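Hypothetical protein GrpB (Enterococcus faecalis, PDB 2NRK) is of unknown function but belongs to the GrpB (UPF0157) family, whose kinship with nucleotidyltransferases suggests, without proving, a nucleotide-handling role. Local coordinates at residues I40-V45 with T136-L141; L68-F73 with Y78-E83; R90-G95 with H101-Y106; H117-N122 with K165-K170. One frame throughout, in Å; residues are numbered along the deposited sequence. Where two conformers were deposited one is given.

Contact 1: residues I40-V45 with T136-L141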
loop_
_atom_site.group_PDB
_atom_site.type_symbol
_atom_site.label_atom_id
_atom_site.label_comp_id
_atom_site.label_asym_id
_atom_site.label_seq_id
_atom_site.Cartn_x
_atom_site.Cartn_y
_atom_site.Cartn_z
ATOM N N ILE A 40 -0.154 -3.375 15.341
ATOM C CA ILE A 40 -0.043 -4.457 14.375
ATOM C C ILE A 40 0.271 -5.750 15.118
ATOM O O ILE A 40 0.322 -5.784 16.368
ATOM C CB ILE A 40 0.976 -4.147 13.268
ATOM C CG1 ILE A 40 2.377 -3.838 13.843
ATOM C CG2 ILE A 40 0.458 -3.017 12.378
ATOM C CD1 ILE A 40 3.549 -4.175 12.907
ATOM N N GLY A 41 0.453 -6.828 14.357
ATOM C CA GLY A 41 0.833 -8.126 14.935
ATOM C C GLY A 41 -0.338 -8.781 15.647
ATOM O O GLY A 41 -1.447 -8.263 15.590
ATOM N N SER A 42 -0.082 -9.904 16.318
ATOM C CA SER A 42 -1.227 -10.672 16.857
ATOM C C SER A 42 -1.986 -9.929 17.939
ATOM O O SER A 42 -3.218 -10.130 18.064
ATOM C CB SER A 42 -0.769 -12.039 17.349
ATOM O OG SER A 42 -0.387 -12.801 16.214
ATOM N N THR A 43 -1.307 -9.064 18.708
ATOM C CA THR A 43 -2.049 -8.386 19.804
ATOM C C THR A 43 -3.047 -7.333 19.289
ATOM O O THR A 43 -3.887 -6.845 20.058
ATOM C CB THR A 43 -1.133 -7.762 20.910
ATOM O OG1 THR A 43 -0.458 -6.616 20.374
ATOM C CG2 THR A 43 -0.151 -8.802 21.495
ATOM N N SER A 44 -2.983 -7.023 17.993
ATOM C CA SER A 44 -3.881 -6.045 17.370
ATOM C C SER A 44 -5.145 -6.717 16.800
ATOM O O SER A 44 -5.973 -6.029 16.221
ATOM C CB SER A 44 -3.153 -5.267 16.249
ATOM O OG SER A 44 -2.969 -6.072 15.089
ATOM N N VAL A 45 -5.263 -8.041 16.950
ATOM C CA VAL A 45 -6.408 -8.778 16.404
ATOM C C VAL A 45 -7.283 -9.218 17.573
ATOM O O VAL A 45 -6.921 -10.134 18.324
ATOM C CB VAL A 45 -5.933 -10.005 15.607
ATOM C CG1 VAL A 45 -7.152 -10.790 15.052
ATOM C CG2 VAL A 45 -5.015 -9.565 14.470
ATOM N N THR A 136 -4.443 -21.471 17.437
ATOM C CA THR A 136 -4.326 -22.882 17.771
ATOM C C THR A 136 -2.919 -23.375 17.435
ATOM O O THR A 136 -2.317 -24.098 18.214
ATOM C CB THR A 136 -5.426 -23.716 17.064
ATOM O OG1 THR A 136 -6.693 -23.350 17.625
ATOM C CG2 THR A 136 -5.219 -25.223 17.275
ATOM N N LEU A 137 -2.406 -22.971 16.282
ATOM C CA LEU A 137 -1.058 -23.337 15.886
ATOM C C LEU A 137 -0.037 -22.806 16.886
ATOM O O LEU A 137 0.866 -23.526 17.294
ATOM C CB LEU A 137 -0.747 -22.831 14.479
ATOM C CG LEU A 137 0.697 -22.948 14.001
ATOM C CD1 LEU A 137 1.124 -24.429 14.006
ATOM C CD2 LEU A 137 0.772 -22.367 12.631
ATOM N N LYS A 138 -0.187 -21.545 17.277
ATOM C CA LYS A 138 0.787 -20.936 18.189
ATOM C C LYS A 138 0.774 -21.653 19.539
ATOM O O LYS A 138 1.835 -21.902 20.131
ATOM C CB LYS A 138 0.525 -19.428 18.334
ATOM C CG LYS A 138 0.887 -18.614 17.071
ATOM C CD LYS A 138 0.908 -17.093 17.335
ATOM C CE LYS A 138 -0.474 -16.513 17.277
ATOM N NZ LYS A 138 -0.520 -15.095 17.750
ATOM N N LYS A 139 -0.422 -22.024 20.008
ATOM C CA LYS A 139 -0.547 -22.695 21.283
ATOM C C LYS A 139 0.100 -24.072 21.200
ATOM O O LYS A 139 0.824 -24.472 22.118
ATOM C CB LYS A 139 -2.020 -22.778 21.717
ATOM C CG LYS A 139 -2.559 -21.429 22.199
ATOM C CD LYS A 139 -3.957 -21.519 22.812
ATOM C CE LYS A 139 -5.059 -21.324 21.789
ATOM N NZ LYS A 139 -6.430 -21.438 22.402
ATOM N N GLN A 140 -0.144 -24.778 20.092
ATOM C CA GLN A 140 0.474 -26.083 19.817
ATOM C C GLN A 140 2.001 -26.003 19.773
ATOM O O GLN A 140 2.701 -26.851 20.339
ATOM C CB GLN A 140 -0.040 -26.655 18.491
ATOM C CG GLN A 140 -1.317 -27.476 18.599
ATOM C CD GLN A 140 -1.882 -27.905 17.243
ATOM O OE1 GLN A 140 -1.167 -27.986 16.230
ATOM N NE2 GLN A 140 -3.180 -28.184 17.222
ATOM N N LEU A 141 2.517 -24.995 19.078
ATOM C CA LEU A 141 3.968 -24.794 18.975
ATOM C C LEU A 141 4.609 -24.588 20.351
ATOM O O LEU A 141 5.619 -25.217 20.668
ATOM C CB LEU A 141 4.316 -23.634 18.045
ATOM C CG LEU A 141 4.158 -23.939 16.559
ATOM C CD1 LEU A 141 4.139 -22.654 15.772
ATOM C CD2 LEU A 141 5.280 -24.863 16.064
#
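S42 and K138 meet through a single bond: K138 NZ donates to S42 OG at 2.8 Å. The ammonium comes in beside the CB-OG bond rather than beyond its end, so that K138 NZ also lies only 3.1 Å from S42 CB. The lysine spans a wide gap, the CA atoms of S42 and K138 standing 10.5 Å apart. A bend at its third torsion (chi3 -82°) breaks an otherwise stretched chain and sets the approach of its end. K138 NZ has further partners in the carbonyl oxygen of A49 and the ring of Y134, the latter a cation-pi contact, while Y152 and K156 pack along the lysine. On the other side, the turn carrying S42 is braced from within: G41 O accepts both S44 OG at 2.7 Å, in the carbonyl plane, and S44 N at 3.1 Å. R125 holds S44 O, and T43 OG1 bonds H39. The 3-10 turn directly after strand 34-40, with its Gly-Ser pair, matches the place of the GS motif in nucleotidyltransferase folds, where this turn usually faces the nucleotide phosphates; a like role here is only an inference. Chemically, one lysine on helix 128-142 ties together a serine hydroxyl, a main-chain oxygen and an aromatic ring, and its positive charge beside the turn would probably favour an anionic group there.

Contact 2: residues L68-F73 with Y78-E83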
loop_
_atom_site.group_PDB
_atom_site.type_symbol
_atom_site.label_atom_id
_atom_site.label_comp_id
_atom_site.label_asym_id
_atom_site.label_seq_id
_atom_site.Cartn_x
_atom_site.Cartn_y
_atom_site.Cartn_z
ATOM N N LEU A 68 18.587 10.326 15.050
ATOM C CA LEU A 68 18.872 11.432 15.976
ATOM C C LEU A 68 18.223 11.209 17.336
ATOM O O LEU A 68 18.614 11.868 18.321
ATOM C CB LEU A 68 18.342 12.762 15.429
ATOM C CG LEU A 68 18.759 13.269 14.058
ATOM C CD1 LEU A 68 17.990 14.536 13.687
ATOM C CD2 LEU A 68 20.241 13.537 14.073
ATOM N N LEU A 69 17.238 10.301 17.380
ATOM C CA LEU A 69 16.390 10.122 18.551
ATOM C C LEU A 69 16.751 8.839 19.321
ATOM O O LEU A 69 16.067 8.474 20.290
ATOM C CB LEU A 69 14.918 10.074 18.108
ATOM C CG LEU A 69 14.474 11.421 17.509
ATOM C CD1 LEU A 69 13.026 11.291 17.055
ATOM C CD2 LEU A 69 14.676 12.586 18.490
ATOM N N GLN A 70 17.805 8.154 18.876
ATOM C CA GLN A 70 18.190 6.875 19.476
ATOM C C GLN A 70 18.208 6.965 21.004
ATOM O O GLN A 70 17.649 6.121 21.700
ATOM C CB GLN A 70 19.549 6.395 18.970
ATOM C CG GLN A 70 20.204 5.348 19.911
ATOM C CD GLN A 70 21.452 4.674 19.337
ATOM O OE1 GLN A 70 21.890 4.979 18.223
ATOM N NE2 GLN A 70 22.044 3.765 20.117
ATOM N N TRP A 71 18.845 8.006 21.531
ATOM C CA TRP A 71 19.055 8.092 22.991
ATOM C C TRP A 71 17.777 8.506 23.744
ATOM O O TRP A 71 17.620 8.189 24.932
ATOM C CB TRP A 71 20.285 8.973 23.296
ATOM C CG TRP A 71 21.426 8.368 22.551
ATOM C CD1 TRP A 71 22.182 7.298 22.938
ATOM C CD2 TRP A 71 21.821 8.679 21.206
ATOM N NE1 TRP A 71 23.049 6.942 21.917
ATOM C CE2 TRP A 71 22.843 7.780 20.852
ATOM C CE3 TRP A 71 21.414 9.646 20.276
ATOM C CZ2 TRP A 71 23.488 7.831 19.609
ATOM C CZ3 TRP A 71 22.047 9.681 19.017
ATOM C CH2 TRP A 71 23.069 8.772 18.714
ATOM N N GLU A 72 16.864 9.190 23.049
ATOM C CA GLU A 72 15.540 9.455 23.612
ATOM C C GLU A 72 14.782 8.132 23.764
ATOM O O GLU A 72 14.113 7.893 24.768
ATOM C CB GLU A 72 14.739 10.411 22.714
ATOM C CG GLU A 72 15.242 11.825 22.688
ATOM C CD GLU A 72 15.021 12.578 23.982
ATOM O OE1 GLU A 72 14.328 12.067 24.912
ATOM O OE2 GLU A 72 15.567 13.708 24.067
ATOM N N PHE A 73 14.861 7.264 22.756
ATOM C CA PHE A 73 14.220 5.968 22.885
ATOM C C PHE A 73 14.856 5.113 23.980
ATOM O O PHE A 73 14.151 4.435 24.732
ATOM C CB PHE A 73 14.271 5.214 21.577
ATOM C CG PHE A 73 13.416 5.814 20.504
ATOM C CD1 PHE A 73 12.024 5.984 20.699
ATOM C CD2 PHE A 73 13.983 6.168 19.285
ATOM C CE1 PHE A 73 11.235 6.535 19.669
ATOM C CE2 PHE A 73 13.189 6.719 18.245
ATOM C CZ PHE A 73 11.823 6.898 18.453
ATOM N N TYR A 78 14.028 1.500 25.539
ATOM C CA TYR A 78 14.288 0.739 24.321
ATOM C C TYR A 78 15.757 0.439 24.071
ATOM O O TYR A 78 16.644 1.263 24.367
ATOM C CB TYR A 78 13.717 1.470 23.093
ATOM C CG TYR A 78 12.209 1.415 23.040
ATOM C CD1 TYR A 78 11.552 0.236 22.635
ATOM C CD2 TYR A 78 11.447 2.513 23.437
ATOM C CE1 TYR A 78 10.149 0.174 22.587
ATOM C CE2 TYR A 78 10.042 2.449 23.412
ATOM C CZ TYR A 78 9.424 1.276 22.964
ATOM O OH TYR A 78 8.032 1.167 22.948
ATOM N N GLU A 79 16.006 -0.756 23.531
ATOM C CA GLU A 79 17.208 -1.020 22.788
ATOM C C GLU A 79 16.958 -0.584 21.344
ATOM O O GLU A 79 15.969 -0.997 20.713
ATOM C CB GLU A 79 17.517 -2.527 22.762
ATOM C CG GLU A 79 18.110 -3.149 23.956
ATOM C CD GLU A 79 18.479 -4.609 23.613
ATOM O OE1 GLU A 79 17.574 -5.469 23.665
ATOM O OE2 GLU A 79 19.638 -4.856 23.240
ATOM N N TYR A 80 17.851 0.254 20.843
ATOM C CA TYR A 80 17.745 0.827 19.514
ATOM C C TYR A 80 18.506 -0.072 18.547
ATOM O O TYR A 80 19.739 -0.066 18.536
ATOM C CB TYR A 80 18.332 2.234 19.519
ATOM C CG TYR A 80 18.030 2.995 18.252
ATOM C CD1 TYR A 80 16.829 3.702 18.120
ATOM C CD2 TYR A 80 18.946 3.031 17.201
ATOM C CE1 TYR A 80 16.536 4.409 16.978
ATOM C CE2 TYR A 80 18.657 3.746 16.020
ATOM C CZ TYR A 80 17.437 4.407 15.928
ATOM O OH TYR A 80 17.149 5.101 14.783
HETATM N N MSE A 81 17.783 -0.876 17.772
HETATM C CA MSE A 81 18.428 -1.980 17.038
HETATM C C MSE A 81 18.828 -1.659 15.588
HETATM O O MSE A 81 19.435 -2.508 14.913
HETATM C CB MSE A 81 17.532 -3.245 17.049
HETATM C CG MSE A 81 17.181 -3.856 18.419
HETATM SE SE MSE A 81 18.699 -4.217 19.478
HETATM C CE MSE A 81 19.356 -5.808 18.608
ATOM N N GLY A 82 18.529 -0.443 15.114
ATOM C CA GLY A 82 18.797 -0.119 13.712
ATOM C C GLY A 82 17.915 -0.931 12.788
ATOM O O GLY A 82 16.774 -1.286 13.146
ATOM N N GLU A 83 18.445 -1.271 11.617
ATOM C CA GLU A 83 17.664 -2.069 10.662
ATOM C C GLU A 83 17.437 -3.480 11.202
ATOM O O GLU A 83 16.387 -4.081 10.932
ATOM C CB GLU A 83 18.376 -2.146 9.315
ATOM C CG GLU A 83 18.447 -0.802 8.587
ATOM C CD GLU A 83 19.033 -0.941 7.191
ATOM O OE1 GLU A 83 19.914 -1.828 6.991
ATOM O OE2 GLU A 83 18.646 -0.136 6.305
#
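Y78 begins the contact: its N donates to F73 O at 3.0 Å, approaching from 35° off the carbonyl plane. The same oxygen lies in the plane of the Y78 ring, at its edge, with F73 O 3.6 Å from Y78 CD2. Alongside, F73 CB touches Y78 CB at 4.1 Å. Y78 OH reaches E22 on helix 14-30, whose L26, I29 and L30 also pack on F73. A short turn links helix 70-75 to strand 79-80, the outermost strand of the mixed sheet within this chain, beside strand 89-94. Y80 next lays its ring against the helix, its CG anti to the backbone N (chi1 -169°). Q70 CB stands over the centre of one face, 3.7 Å from the Y80 centroid, a CH-pi contact, and the glutamine amide runs on nearly parallel to the ring, the planes 10° apart. At the ring's edge, Y80 CE1 meets F73 CD2 at 3.9 Å. Y80 OH bonds D67, and Q70 NE2 bonds E74.

Contact 3: residues R90-G95 with H101-Y106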
loop_
_atom_site.group_PDB
_atom_site.type_symbol
_atom_site.label_atom_id
_atom_site.label_comp_id
_atom_site.label_asym_id
_atom_site.label_seq_id
_atom_site.Cartn_x
_atom_site.Cartn_y
_atom_site.Cartn_z
ATOM N N ARG A 90 13.797 0.955 11.211
ATOM C CA ARG A 90 14.419 1.094 12.544
ATOM C C ARG A 90 13.608 0.288 13.526
ATOM O O ARG A 90 12.407 0.512 13.663
ATOM C CB ARG A 90 14.543 2.555 12.981
ATOM C CG ARG A 90 15.441 3.374 12.045
ATOM C CD ARG A 90 16.903 2.856 12.023
ATOM N NE ARG A 90 17.762 3.755 11.244
ATOM C CZ ARG A 90 17.916 3.700 9.923
ATOM N NH1 ARG A 90 17.306 2.750 9.214
ATOM N NH2 ARG A 90 18.726 4.599 9.302
ATOM N N TYR A 91 14.270 -0.613 14.244
ATOM C CA TYR A 91 13.578 -1.552 15.092
ATOM C C TYR A 91 13.952 -1.219 16.544
ATOM O O TYR A 91 15.134 -0.973 16.834
ATOM C CB TYR A 91 14.046 -2.964 14.734
ATOM C CG TYR A 91 13.448 -4.077 15.572
ATOM C CD1 TYR A 91 12.077 -4.315 15.564
ATOM C CD2 TYR A 91 14.268 -4.932 16.320
ATOM C CE1 TYR A 91 11.520 -5.385 16.317
ATOM C CE2 TYR A 91 13.719 -6.001 17.075
ATOM C CZ TYR A 91 12.346 -6.189 17.068
ATOM O OH TYR A 91 11.823 -7.235 17.821
ATOM N N LEU A 92 12.953 -1.195 17.414
ATOM C CA LEU A 92 13.165 -0.973 18.854
ATOM C C LEU A 92 12.557 -2.134 19.610
ATOM O O LEU A 92 11.487 -2.617 19.259
ATOM C CB LEU A 92 12.461 0.302 19.347
ATOM C CG LEU A 92 12.540 1.618 18.560
ATOM C CD1 LEU A 92 11.686 2.678 19.240
ATOM C CD2 LEU A 92 13.946 2.065 18.483
ATOM N N ARG A 93 13.217 -2.550 20.678
ATOM C CA ARG A 93 12.643 -3.559 21.558
ATOM C C ARG A 93 12.871 -3.183 22.993
ATOM O O ARG A 93 13.908 -2.592 23.362
ATOM C CB ARG A 93 13.238 -4.956 21.265
ATOM C CG ARG A 93 14.704 -5.060 21.545
ATOM C CD ARG A 93 15.257 -6.405 21.002
ATOM N NE ARG A 93 16.627 -6.527 21.442
ATOM C CZ ARG A 93 17.484 -7.425 20.965
ATOM N NH1 ARG A 93 17.080 -8.275 20.026
ATOM N NH2 ARG A 93 18.725 -7.439 21.425
ATOM N N LYS A 94 11.886 -3.528 23.808
ATOM C CA LYS A 94 12.042 -3.422 25.263
ATOM C C LYS A 94 11.169 -4.438 25.972
ATOM O O LYS A 94 10.250 -4.984 25.373
ATOM C CB LYS A 94 11.748 -1.989 25.718
ATOM C CG LYS A 94 10.320 -1.579 25.883
ATOM C CD LYS A 94 10.292 -0.164 26.498
ATOM C CE LYS A 94 8.940 0.476 26.438
ATOM N NZ LYS A 94 8.771 1.839 27.147
ATOM N N GLY A 95 11.448 -4.700 27.248
ATOM C CA GLY A 95 12.450 -3.984 28.013
ATOM C C GLY A 95 13.574 -4.907 28.386
ATOM O O GLY A 95 13.614 -6.056 27.934
ATOM N N HIS A 101 7.469 -4.777 24.257
ATOM C CA HIS A 101 7.130 -3.851 23.140
ATOM C C HIS A 101 8.132 -4.039 22.007
ATOM O O HIS A 101 9.336 -4.071 22.245
ATOM C CB HIS A 101 7.172 -2.371 23.559
ATOM C CG HIS A 101 6.275 -2.014 24.704
ATOM N ND1 HIS A 101 6.582 -2.308 26.017
ATOM C CD2 HIS A 101 5.122 -1.311 24.739
ATOM C CE1 HIS A 101 5.636 -1.830 26.806
ATOM N NE2 HIS A 101 4.726 -1.235 26.055
ATOM N N HIS A 102 7.630 -4.200 20.790
ATOM C CA HIS A 102 8.482 -4.259 19.575
ATOM C C HIS A 102 7.978 -3.133 18.665
ATOM O O HIS A 102 6.766 -3.034 18.415
ATOM C CB HIS A 102 8.316 -5.563 18.842
ATOM C CG HIS A 102 9.005 -6.709 19.506
ATOM N ND1 HIS A 102 8.752 -8.019 19.168
ATOM C CD2 HIS A 102 9.929 -6.738 20.492
ATOM C CE1 HIS A 102 9.510 -8.810 19.904
ATOM N NE2 HIS A 102 10.236 -8.064 20.715
ATOM N N VAL A 103 8.882 -2.249 18.266
ATOM C CA VAL A 103 8.493 -1.093 17.447
ATOM C C VAL A 103 9.159 -1.199 16.100
ATOM O O VAL A 103 10.384 -1.333 16.019
ATOM C CB VAL A 103 8.902 0.237 18.161
ATOM C CG1 VAL A 103 8.465 1.453 17.333
ATOM C CG2 VAL A 103 8.297 0.300 19.564
ATOM N N HIS A 104 8.354 -1.139 15.035
ATOM C CA HIS A 104 8.850 -1.377 13.677
ATOM C C HIS A 104 8.640 -0.050 12.955
ATOM O O HIS A 104 7.486 0.325 12.691
ATOM C CB HIS A 104 7.995 -2.446 12.973
ATOM C CG HIS A 104 7.837 -3.719 13.754
ATOM N ND1 HIS A 104 8.589 -4.846 13.502
ATOM C CD2 HIS A 104 7.040 -4.024 14.804
ATOM C CE1 HIS A 104 8.237 -5.804 14.346
ATOM N NE2 HIS A 104 7.304 -5.332 15.151
ATOM N N ILE A 105 9.729 0.676 12.713
ATOM C CA ILE A 105 9.622 2.015 12.133
ATOM C C ILE A 105 10.039 1.927 10.661
ATOM O O ILE A 105 11.094 1.386 10.334
ATOM C CB ILE A 105 10.499 3.041 12.875
ATOM C CG1 ILE A 105 10.210 3.020 14.388
ATOM C CG2 ILE A 105 10.236 4.446 12.349
ATOM C CD1 ILE A 105 11.207 3.894 15.232
ATOM N N TYR A 106 9.201 2.471 9.769
ATOM C CA TYR A 106 9.555 2.498 8.349
ATOM C C TYR A 106 9.271 3.875 7.744
ATOM O O TYR A 106 8.403 4.602 8.216
ATOM C CB TYR A 106 8.720 1.504 7.553
ATOM C CG TYR A 106 8.872 0.045 7.950
ATOM C CD1 TYR A 106 9.879 -0.752 7.408
ATOM C CD2 TYR A 106 7.938 -0.534 8.803
ATOM C CE1 TYR A 106 9.946 -2.147 7.758
ATOM C CE2 TYR A 106 8.009 -1.877 9.157
ATOM C CZ TYR A 106 8.990 -2.662 8.638
ATOM O OH TYR A 106 8.959 -4.017 8.998
#
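Y91 leans toward the neighbouring strand, a chi1 of 178° swinging its ring out that way, and touches both H102 and H104, the three rings forming an aromatic cluster. Its hydroxyl sits above the centre of the H102 ring, Y91 OH lying 3.3 Å from H102 CG. The Y91 and H104 side chains lie side by side, pointing the same way, with Y91 CE1 to H104 CE1 being 3.9 Å. Both ring pairs are oblique. H104 NE2 bonds D55 and H102 NE2 bonds R99, which helps fix how the imidazoles are turned. Strands 89-94 and 101-107 form a beta hairpin within the mixed sheet, knit by reciprocal hydrogen bonds in the pairs R90-I105, L92-V103 and K94-H101; the straightest is V103 N to L92 O, 2.8 Å at 171°. On the sheet face away from Y91, L92 and V103 lie alongside each other, L92 CB to V103 CB 3.8 Å, and L92 CD1 continues to I105 CD1 at 4.2 Å. V103 also packs on V58 and L26 there. Farther along this face K94 lies alongside H101 and sets CE over one face of its ring, a CH-pi contact, K94 CE standing 4.0 Å from the H101 centroid, off-centre toward the rim. K94 NZ goes on to I76 O and E22.

Contact 4: residues H117-N122 with K165-K170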
loop_
_atom_site.group_PDB
_atom_site.type_symbol
_atom_site.label_atom_id
_atom_site.label_comp_id
_atom_site.label_asym_id
_atom_site.label_seq_id
_atom_site.Cartn_x
_atom_site.Cartn_y
_atom_site.Cartn_z
ATOM N N HIS A 117 2.366 -5.687 6.998
ATOM C CA HIS A 117 1.830 -5.680 8.356
ATOM C C HIS A 117 0.358 -5.313 8.394
ATOM O O HIS A 117 -0.411 -5.996 9.054
ATOM C CB HIS A 117 2.609 -4.686 9.231
ATOM C CG HIS A 117 4.040 -5.073 9.441
ATOM N ND1 HIS A 117 4.401 -6.241 10.085
ATOM C CD2 HIS A 117 5.198 -4.450 9.108
ATOM C CE1 HIS A 117 5.723 -6.310 10.157
ATOM N NE2 HIS A 117 6.233 -5.249 9.551
ATOM N N LEU A 118 -0.039 -4.232 7.711
ATOM C CA LEU A 118 -1.426 -3.780 7.834
ATOM C C LEU A 118 -2.385 -4.770 7.175
ATOM O O LEU A 118 -3.453 -5.039 7.715
ATOM C CB LEU A 118 -1.635 -2.378 7.217
ATOM C CG LEU A 118 -0.894 -1.273 7.974
ATOM C CD1 LEU A 118 -0.992 0.042 7.140
ATOM C CD2 LEU A 118 -1.481 -1.086 9.388
ATOM N N ALA A 119 -2.021 -5.289 6.002
ATOM C CA ALA A 119 -2.930 -6.213 5.326
ATOM C C ALA A 119 -3.130 -7.463 6.176
ATOM O O ALA A 119 -4.256 -7.938 6.309
ATOM C CB ALA A 119 -2.402 -6.574 3.929
ATOM N N PHE A 120 -2.030 -7.993 6.740
ATOM C CA PHE A 120 -2.051 -9.207 7.578
ATOM C C PHE A 120 -3.004 -9.000 8.747
ATOM O O PHE A 120 -3.902 -9.817 8.970
ATOM C CB PHE A 120 -0.633 -9.495 8.082
ATOM C CG PHE A 120 -0.525 -10.730 8.941
ATOM C CD1 PHE A 120 -0.515 -12.001 8.375
ATOM C CD2 PHE A 120 -0.355 -10.592 10.314
ATOM C CE1 PHE A 120 -0.382 -13.179 9.197
ATOM C CE2 PHE A 120 -0.236 -11.745 11.133
ATOM C CZ PHE A 120 -0.253 -13.016 10.573
ATOM N N ARG A 121 -2.849 -7.873 9.445
ATOM C CA ARG A 121 -3.738 -7.541 10.556
ATOM C C ARG A 121 -5.194 -7.449 10.112
ATOM O O ARG A 121 -6.090 -8.088 10.717
ATOM C CB ARG A 121 -3.325 -6.199 11.183
ATOM C CG ARG A 121 -4.290 -5.780 12.309
ATOM C CD ARG A 121 -4.044 -4.307 12.612
ATOM N NE ARG A 121 -4.608 -3.462 11.547
ATOM C CZ ARG A 121 -4.469 -2.135 11.506
ATOM N NH1 ARG A 121 -3.797 -1.485 12.477
ATOM N NH2 ARG A 121 -4.998 -1.448 10.499
ATOM N N ASN A 122 -5.437 -6.671 9.059
ATOM C CA ASN A 122 -6.830 -6.424 8.633
ATOM C C ASN A 122 -7.503 -7.736 8.253
ATOM O O ASN A 122 -8.673 -7.973 8.581
ATOM C CB ASN A 122 -6.850 -5.423 7.492
ATOM C CG ASN A 122 -6.426 -4.038 7.911
ATOM O OD1 ASN A 122 -6.213 -3.752 9.102
ATOM N ND2 ASN A 122 -6.304 -3.134 6.919
ATOM N N LYS A 165 0.083 -13.485 2.078
ATOM C CA LYS A 165 -0.231 -13.444 0.654
ATOM C C LYS A 165 -1.740 -13.321 0.439
ATOM O O LYS A 165 -2.202 -12.477 -0.337
ATOM C CB LYS A 165 0.356 -14.685 -0.030
ATOM C CG LYS A 165 0.062 -14.780 -1.489
ATOM C CD LYS A 165 1.016 -15.824 -2.136
ATOM C CE LYS A 165 0.572 -16.150 -3.546
ATOM N NZ LYS A 165 1.448 -17.214 -4.193
ATOM N N GLU A 166 -2.528 -14.156 1.125
ATOM C CA GLU A 166 -3.980 -14.054 1.065
ATOM C C GLU A 166 -4.427 -12.651 1.493
ATOM O O GLU A 166 -5.343 -12.065 0.887
ATOM C CB GLU A 166 -4.638 -15.073 1.988
ATOM C CG GLU A 166 -4.416 -16.520 1.548
ATOM C CD GLU A 166 -5.147 -17.550 2.427
ATOM O OE1 GLU A 166 -5.863 -17.182 3.379
ATOM O OE2 GLU A 166 -4.995 -18.759 2.157
ATOM N N ALA A 167 -3.772 -12.117 2.534
ATOM C CA ALA A 167 -4.166 -10.835 3.108
ATOM C C ALA A 167 -3.936 -9.682 2.126
ATOM O O ALA A 167 -4.782 -8.791 2.003
ATOM C CB ALA A 167 -3.361 -10.575 4.377
ATOM N N LEU A 168 -2.792 -9.714 1.438
ATOM C CA LEU A 168 -2.436 -8.611 0.524
ATOM C C LEU A 168 -3.369 -8.636 -0.699
ATOM O O LEU A 168 -3.764 -7.574 -1.188
ATOM C CB LEU A 168 -0.970 -8.692 0.108
ATOM C CG LEU A 168 -0.410 -7.448 -0.617
ATOM C CD1 LEU A 168 -0.679 -6.148 0.220
ATOM C CD2 LEU A 168 1.080 -7.659 -0.930
ATOM N N LYS A 169 -3.723 -9.832 -1.175
ATOM C CA LYS A 169 -4.721 -9.947 -2.251
ATOM C C LYS A 169 -6.033 -9.296 -1.802
ATOM O O LYS A 169 -6.629 -8.507 -2.535
ATOM C CB LYS A 169 -4.957 -11.413 -2.645
ATOM C CG LYS A 169 -3.756 -12.021 -3.358
ATOM C CD LYS A 169 -3.961 -13.520 -3.611
ATOM C CE LYS A 169 -2.781 -14.119 -4.374
ATOM N NZ LYS A 169 -3.066 -15.567 -4.614
ATOM N N LYS A 170 -6.465 -9.622 -0.584
ATOM C CA LYS A 170 -7.750 -9.132 -0.065
ATOM C C LYS A 170 -7.748 -7.616 0.137
ATOM O O LYS A 170 -8.807 -6.949 -0.011
ATOM C CB LYS A 170 -8.091 -9.855 1.267
ATOM C CG LYS A 170 -9.496 -9.511 1.822
ATOM C CD LYS A 170 -10.668 -9.960 0.890
ATOM C CE LYS A 170 -10.659 -11.450 0.555
ATOM N NZ LYS A 170 -11.732 -11.911 -0.437
HETATM O O HOH W 1 -6.040 -7.522 4.075
#
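A167 O accepts a 2.7 Å bond from a water that also donates to A119 O at 2.9 Å, so one molecule bridges two main-chain carbonyls across the helix crossing. Beside it A167 CB presses on the backbone of helix 111-126, 3.4 Å from A119 O and 3.7 Å from F120 CA. The two methyls also meet, A119 CB lying 4.1 Å from A167 CB. Segments 117-122 and 165-170, of helices 111-126 and 157-171, cross almost at right angles (93°), and the small side chains at the crossing bring the segment axes to 7.9 Å. L168 CD1 touches A119 CB at 4.1 Å. The F120 side chain packs on I163 and E164, earlier in helix 157-171. Behind the crossing, R121 grips N122 side-on, its NE and NH2 both donating to OD1 within the guanidinium plane, while R121 NH1 pairs with E38. F108 of the second subunit packs on L168, and E61 of that subunit forms a salt bridge with K169.

Contacts 2 and 3 adjoin, their centres 9 Å apart: strands 79-80 and 89-94 are neighbours in the sheet, joined by the E79 OE1 to R93 NE salt bridge at 2.6 Å and a probable bond from M81 N to Y91 O. Contacts 1 and 4 lie on the other side of the chain's centre, 15 Å apart, and meet where S44 OG packs on R121 CG at 3.1 Å. Contact 3 reaches both: I40 CD1 touches H104 CD2, and Y106 OH probably bonds H117 NE2. No ligand marks a site, but D55, partner of H104, pairs by backbone with I40, next to the Gly-Ser turn of contact 1; a site like that of nucleotidyltransferases would probably lie near here, though nothing bound confirms it.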